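Putative cell adhesion protein (Parabacteroides distasonis, PDB 3LIU) is a putative fimbrilin of the FimA/Mfa1 family that probably serves as a structural subunit of adhesive pili. Local coordinates at residues Glu218-Ile223 and Arg356-Glu361; Gly124-Ser129 and Val172-Ser177. All coordinates share one frame; numbering follows the deposited sequence. Where two conformers were deposited one is given.

Overall arrangement
Both contacts lie near the middle of an elongated, strand-rich chain, each with its centre about 7 Å from the centre of the chain; their own centres are about 8 Å apart. Each uses one of two neighbouring parallel strands, 172-185 in contact 2 and 358-366 in contact 1: Asn357 N lies 2.8 Å from Val175 O, and Tyr360 N lies 2.8 Å from Ser177 O, both probable hydrogen bonds. Contact 2 joins strand 127-136 to the start of strand 172-185; contact 1 brings the loop 218-223 onto the residues leading into strand 358-366. Arg356 connects them, since its NH1 serves the loop of contact 1 while its NH2 forms a salt bridge with Asp174 of contact 2.

Contact 1 of 2, residues Glu218-Ile223 and Arg356-Glu361; sequences EEWGTI and RNYKYE
Trp220, the third residue of a type II beta turn from Glu218 to Gly221, lays its indole between the side chains of Asn357 and Tyr358. On one face Asn357 ND2 stands 3.4 Å from Trp220 CH2, near the rim, with the amide plane turned 58° from the ring. Tyr358 OH stands over the opposite face, near the rim; the Tyr358 ring and the six-membered ring of Trp220 meet obliquely, centroids 5.1 Å apart. The indole N-H bends to the backbone: Trp220 NE1 donates to Arg356 O at 2.9 Å, approaching from above the carbonyl plane, with an angle of only 138° at the hydrogen. Packing is tight where the indole meets Asn357 and where the Arg356 chain, bent at chi3 (-74°), reaches the turn. Its NH1 donates to Gly221 O at 2.8 Å, in the carbonyl plane and on a lone pair, while Ile223 CD1 lies over one guanidinium face, toward its rim, 3.7 Å from Arg356 NE. At the other extreme, Glu218 and Thr222 are exposed, and the carboxylate of Glu218 leads away from the strand. An alanine in place of Trp220 would remove the indole and its N-H, and would probably loosen the turn against Asn357 and Tyr358. With NH2 bound to Asp174 and Val172 O, the guanidinium spends its donors on both a carboxylate and backbone carbonyls, so the buried arginine probably stays charged.

Contact 2 of 2, residues Gly124-Ser129 and Val172-Ser177; sequences GLTMSS and VRDVAS
Met127, a selenomethionine, and Arg173 lie side by side and point the same way from a non-hydrogen-bonded pair, their CA atoms 4.0 Å apart. Met127 CG rests 3.9 Å from Arg173 CG, and both chains run on extended. Leu125 crosses Arg173 obliquely and Val175 at about a right angle; its CD1 branch does the touching, reaching Val175 CG2 at 3.9 Å and lying near the plane of the guanidinium at its edge. Beyond these apolar neighbours the arginine is held by Asp40 in a salt bridge, and its NH1 donates to Asn357 OD1 and Trp392 O. The backbone that carries them is a short antiparallel pairing of neighbouring sheet strands: strand 127-136, flanked by strand 82-90 on its other side, meets the start of strand 172-185. Residues 124-129 fall in the FimA family region, whose membership of the transthyretin clan is consistent with a transthyretin-like beta fold. Ser128 and Val172 form the hydrogen-bonded pair: Val172 N donates to Ser128 O at 2.8 Å in a nearly straight bond (172°), and Ser128 N returns one to Val172 O at 3.0 Å, both donors lying above the carbonyl planes. Where strand pairing ends, Asp174 N still donates to Thr126 O at 2.8 Å, in the carbonyl plane. The Asp174 side chain, CG beside its own backbone N (chi1 -78°), crosses Thr126 obliquely and brings OD2 to 3.6 Å from Thr126 CG2. Its other oxygen, OD1, lies 3.1 Å from Ser128 OG and forms a salt bridge with Arg356, which would tend to keep the buried carboxylate ionised. Ser128 OG is hydrogen-bonded to Val214 O, while Thr126 OG1, turned beside its own backbone N, is hydrogen-bonded to Glu119 and Lys123.

Contact 1 of 2, residues Glu218-Ile223 and Arg356-Glu361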
loop_
_atom_site.group_PDB
_atom_site.type_symbol
_atom_site.label_atom_id
_atom_site.label_comp_id
_atom_site.label_asym_id
_atom_site.label_seq_id
_atom_site.Cartn_x
_atom_site.Cartn_y
_atom_site.Cartn_z
ATOM N N GLU A 218 -14.004 -9.588 0.707
ATOM C CA GLU A 218 -14.813 -8.517 0.194
ATOM C C GLU A 218 -13.980 -7.579 -0.692
ATOM O O GLU A 218 -12.734 -7.519 -0.639
ATOM C CB GLU A 218 -15.492 -7.742 1.338
ATOM C CG GLU A 218 -16.296 -8.597 2.353
ATOM C CD GLU A 218 -17.380 -9.449 1.702
ATOM O OE1 GLU A 218 -17.983 -8.976 0.713
ATOM O OE2 GLU A 218 -17.635 -10.586 2.183
ATOM N N GLU A 219 -14.691 -6.844 -1.531
ATOM C CA GLU A 219 -14.077 -5.824 -2.384
ATOM C C GLU A 219 -13.440 -4.770 -1.521
ATOM O O GLU A 219 -14.097 -4.216 -0.652
ATOM C CB GLU A 219 -15.173 -5.161 -3.226
ATOM C CG GLU A 219 -14.669 -4.108 -4.163
ATOM C CD GLU A 219 -14.213 -4.699 -5.423
ATOM O OE1 GLU A 219 -13.837 -5.877 -5.411
ATOM O OE2 GLU A 219 -14.294 -4.008 -6.432
ATOM N N TRP A 220 -12.166 -4.470 -1.753
ATOM C CA TRP A 220 -11.471 -3.419 -1.000
ATOM C C TRP A 220 -11.457 -3.707 0.510
ATOM O O TRP A 220 -11.453 -2.800 1.326
ATOM C CB TRP A 220 -12.121 -2.054 -1.285
ATOM C CG TRP A 220 -11.174 -0.858 -1.212
ATOM C CD1 TRP A 220 -10.210 -0.617 -0.274
ATOM C CD2 TRP A 220 -11.160 0.277 -2.086
ATOM N NE1 TRP A 220 -9.566 0.575 -0.529
ATOM C CE2 TRP A 220 -10.147 1.155 -1.625
ATOM C CE3 TRP A 220 -11.890 0.629 -3.221
ATOM C CZ2 TRP A 220 -9.868 2.373 -2.253
ATOM C CZ3 TRP A 220 -11.617 1.854 -3.839
ATOM C CH2 TRP A 220 -10.612 2.699 -3.352
ATOM N N GLY A 221 -11.418 -4.980 0.882
ATOM C CA GLY A 221 -11.368 -5.363 2.278
ATOM C C GLY A 221 -9.934 -5.351 2.804
ATOM O O GLY A 221 -8.963 -5.327 2.051
ATOM N N THR A 222 -9.819 -5.375 4.118
ATOM C CA THR A 222 -8.522 -5.342 4.773
ATOM C C THR A 222 -7.699 -6.578 4.419
ATOM O O THR A 222 -8.231 -7.697 4.311
ATOM C CB THR A 222 -8.662 -5.143 6.310
ATOM O OG1 THR A 222 -7.355 -5.042 6.879
ATOM C CG2 THR A 222 -9.391 -6.294 6.978
ATOM N N ILE A 223 -6.414 -6.336 4.159
ATOM C CA ILE A 223 -5.441 -7.351 3.820
ATOM C C ILE A 223 -4.205 -7.214 4.718
ATOM O O ILE A 223 -3.169 -7.827 4.477
ATOM C CB ILE A 223 -4.993 -7.255 2.328
ATOM C CG1 ILE A 223 -4.560 -5.837 1.989
ATOM C CG2 ILE A 223 -6.122 -7.797 1.400
ATOM C CD1 ILE A 223 -4.022 -5.612 0.544
ATOM N N ARG A 356 -5.306 0.288 1.968
ATOM C CA ARG A 356 -4.940 -0.027 0.585
ATOM C C ARG A 356 -5.666 0.880 -0.437
ATOM O O ARG A 356 -6.801 1.289 -0.229
ATOM C CB ARG A 356 -5.285 -1.485 0.300
ATOM C CG ARG A 356 -6.828 -1.727 0.242
ATOM C CD ARG A 356 -7.222 -3.202 0.293
ATOM N NE ARG A 356 -6.944 -3.842 -0.958
ATOM C CZ ARG A 356 -7.529 -4.965 -1.404
ATOM N NH1 ARG A 356 -8.417 -5.628 -0.686
ATOM N NH2 ARG A 356 -7.190 -5.433 -2.608
ATOM N N ASN A 357 -4.973 1.149 -1.535
ATOM C CA ASN A 357 -5.547 1.763 -2.730
ATOM C C ASN A 357 -6.052 3.198 -2.513
ATOM O O ASN A 357 -7.013 3.622 -3.144
ATOM C CB ASN A 357 -6.658 0.881 -3.303
ATOM C CG ASN A 357 -6.873 1.131 -4.796
ATOM O OD1 ASN A 357 -5.923 1.232 -5.562
ATOM N ND2 ASN A 357 -8.110 1.227 -5.198
ATOM N N TYR A 358 -5.408 3.900 -1.582
ATOM C CA TYR A 358 -5.596 5.322 -1.352
ATOM C C TYR A 358 -4.294 6.033 -1.540
ATOM O O TYR A 358 -3.234 5.475 -1.317
ATOM C CB TYR A 358 -6.070 5.609 0.081
ATOM C CG TYR A 358 -7.481 5.162 0.383
ATOM C CD1 TYR A 358 -8.580 5.859 -0.114
ATOM C CD2 TYR A 358 -7.715 4.032 1.143
ATOM C CE1 TYR A 358 -9.880 5.445 0.186
ATOM C CE2 TYR A 358 -8.995 3.591 1.407
ATOM C CZ TYR A 358 -10.074 4.316 0.949
ATOM O OH TYR A 358 -11.331 3.878 1.245
ATOM N N LYS A 359 -4.389 7.290 -1.955
ATOM C CA LYS A 359 -3.259 8.167 -2.056
ATOM C C LYS A 359 -3.361 9.112 -0.873
ATOM O O LYS A 359 -4.429 9.679 -0.612
ATOM C CB LYS A 359 -3.315 8.981 -3.320
ATOM C CG LYS A 359 -3.058 8.216 -4.565
ATOM C CD LYS A 359 -2.522 9.159 -5.612
ATOM C CE LYS A 359 -2.109 8.418 -6.820
ATOM N NZ LYS A 359 -1.196 9.211 -7.688
ATOM N N TYR A 360 -2.251 9.241 -0.158
ATOM C CA TYR A 360 -2.106 10.116 0.984
ATOM C C TYR A 360 -1.243 11.300 0.554
ATOM O O TYR A 360 -0.102 11.118 0.063
ATOM C CB TYR A 360 -1.444 9.357 2.133
ATOM C CG TYR A 360 -2.313 8.319 2.726
ATOM C CD1 TYR A 360 -2.488 7.094 2.096
ATOM C CD2 TYR A 360 -2.966 8.529 3.933
ATOM C CE1 TYR A 360 -3.305 6.113 2.653
ATOM C CE2 TYR A 360 -3.779 7.559 4.488
ATOM C CZ TYR A 360 -3.973 6.373 3.845
ATOM O OH TYR A 360 -4.801 5.423 4.411
ATOM N N GLU A 361 -1.812 12.497 0.656
ATOM C CA GLU A 361 -1.120 13.739 0.305
ATOM C C GLU A 361 -0.945 14.539 1.571
ATOM O O GLU A 361 -1.932 15.004 2.163
ATOM C CB GLU A 361 -1.931 14.540 -0.709
ATOM C CG GLU A 361 -2.208 13.805 -1.995
ATOM C CD GLU A 361 -0.969 13.617 -2.846
ATOM O OE1 GLU A 361 0.035 14.331 -2.615
ATOM O OE2 GLU A 361 -1.004 12.754 -3.746
#

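Contact 2 of 2, residues Gly124-Ser129 and Val172-Ser177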
loop_
_atom_site.group_PDB
_atom_site.type_symbol
_atom_site.label_atom_id
_atom_site.label_comp_id
_atom_site.label_asym_id
_atom_site.label_seq_id
_atom_site.Cartn_x
_atom_site.Cartn_y
_atom_site.Cartn_z
ATOM N N GLY A 124 4.715 -4.180 -11.964
ATOM C CA GLY A 124 3.301 -3.903 -11.805
ATOM C C GLY A 124 2.969 -4.095 -10.337
ATOM O O GLY A 124 3.527 -4.951 -9.669
ATOM N N LEU A 125 2.075 -3.272 -9.817
ATOM C CA LEU A 125 1.698 -3.329 -8.411
ATOM C C LEU A 125 0.721 -4.479 -8.205
ATOM O O LEU A 125 -0.147 -4.731 -9.041
ATOM C CB LEU A 125 1.047 -2.012 -7.987
ATOM C CG LEU A 125 1.955 -0.793 -8.129
ATOM C CD1 LEU A 125 1.234 0.443 -7.724
ATOM C CD2 LEU A 125 3.212 -0.990 -7.247
ATOM N N THR A 126 0.860 -5.196 -7.103
ATOM C CA THR A 126 -0.032 -6.308 -6.866
ATOM C C THR A 126 -1.448 -5.776 -6.631
ATOM O O THR A 126 -1.645 -4.857 -5.841
ATOM C CB THR A 126 0.373 -7.151 -5.647
ATOM O OG1 THR A 126 1.792 -7.406 -5.667
ATOM C CG2 THR A 126 -0.415 -8.493 -5.676
HETATM N N MSE A 127 -2.433 -6.357 -7.299
HETATM C CA MSE A 127 -3.853 -5.984 -7.104
HETATM C C MSE A 127 -4.686 -7.261 -6.990
HETATM O O MSE A 127 -4.297 -8.293 -7.534
HETATM C CB MSE A 127 -4.384 -5.212 -8.334
HETATM C CG MSE A 127 -3.595 -4.021 -8.730
HETATM SE SE MSE A 127 -3.801 -3.691 -10.622
HETATM C CE MSE A 127 -2.475 -2.244 -10.777
ATOM N N SER A 128 -5.842 -7.183 -6.352
ATOM C CA SER A 128 -6.743 -8.325 -6.280
ATOM C C SER A 128 -8.195 -7.948 -6.415
ATOM O O SER A 128 -8.575 -6.850 -6.104
ATOM C CB SER A 128 -6.607 -9.056 -4.953
ATOM O OG SER A 128 -6.648 -8.146 -3.871
ATOM N N SER A 129 -8.983 -8.915 -6.863
ATOM C CA SER A 129 -10.435 -8.855 -6.852
ATOM C C SER A 129 -10.963 -9.349 -5.528
ATOM O O SER A 129 -10.216 -9.852 -4.707
ATOM C CB SER A 129 -10.978 -9.753 -7.960
ATOM O OG SER A 129 -10.906 -11.140 -7.615
ATOM N N VAL A 172 -8.450 -4.190 -7.025
ATOM C CA VAL A 172 -8.044 -3.162 -6.097
ATOM C C VAL A 172 -6.603 -3.360 -5.687
ATOM O O VAL A 172 -6.218 -4.452 -5.297
ATOM C CB VAL A 172 -8.939 -3.128 -4.848
ATOM C CG1 VAL A 172 -8.463 -1.999 -3.884
ATOM C CG2 VAL A 172 -10.376 -2.930 -5.258
ATOM N N ARG A 173 -5.814 -2.296 -5.762
ATOM C CA ARG A 173 -4.389 -2.388 -5.422
ATOM C C ARG A 173 -4.197 -2.870 -3.991
ATOM O O ARG A 173 -5.013 -2.604 -3.131
ATOM C CB ARG A 173 -3.680 -1.054 -5.593
ATOM C CG ARG A 173 -3.603 -0.535 -7.018
ATOM C CD ARG A 173 -2.858 0.809 -7.047
ATOM N NE ARG A 173 -2.887 1.479 -8.356
ATOM C CZ ARG A 173 -3.920 2.173 -8.858
ATOM N NH1 ARG A 173 -5.042 2.283 -8.202
ATOM N NH2 ARG A 173 -3.830 2.763 -10.050
ATOM N N ASP A 174 -3.090 -3.566 -3.761
ATOM C CA ASP A 174 -2.737 -4.071 -2.459
ATOM C C ASP A 174 -1.787 -3.078 -1.728
ATOM O O ASP A 174 -1.409 -3.324 -0.597
ATOM C CB ASP A 174 -2.069 -5.456 -2.593
ATOM C CG ASP A 174 -3.070 -6.613 -2.844
ATOM O OD1 ASP A 174 -4.288 -6.400 -3.017
ATOM O OD2 ASP A 174 -2.611 -7.786 -2.848
ATOM N N VAL A 175 -1.394 -1.966 -2.368
ATOM C CA VAL A 175 -0.523 -0.987 -1.756
ATOM C C VAL A 175 -1.293 0.352 -1.587
ATOM O O VAL A 175 -2.334 0.560 -2.217
ATOM C CB VAL A 175 0.791 -0.729 -2.570
ATOM C CG1 VAL A 175 1.740 -1.931 -2.524
ATOM C CG2 VAL A 175 0.466 -0.354 -4.005
ATOM N N ALA A 176 -0.741 1.233 -0.754
ATOM C CA ALA A 176 -1.150 2.649 -0.602
ATOM C C ALA A 176 -0.009 3.503 -1.105
ATOM O O ALA A 176 1.145 3.035 -1.159
ATOM C CB ALA A 176 -1.460 3.010 0.901
ATOM N N SER A 177 -0.323 4.764 -1.456
ATOM C CA SER A 177 0.670 5.701 -1.949
ATOM C C SER A 177 0.796 6.817 -0.947
ATOM O O SER A 177 -0.229 7.356 -0.522
ATOM C CB SER A 177 0.210 6.291 -3.272
ATOM O OG SER A 177 1.002 7.428 -3.614
#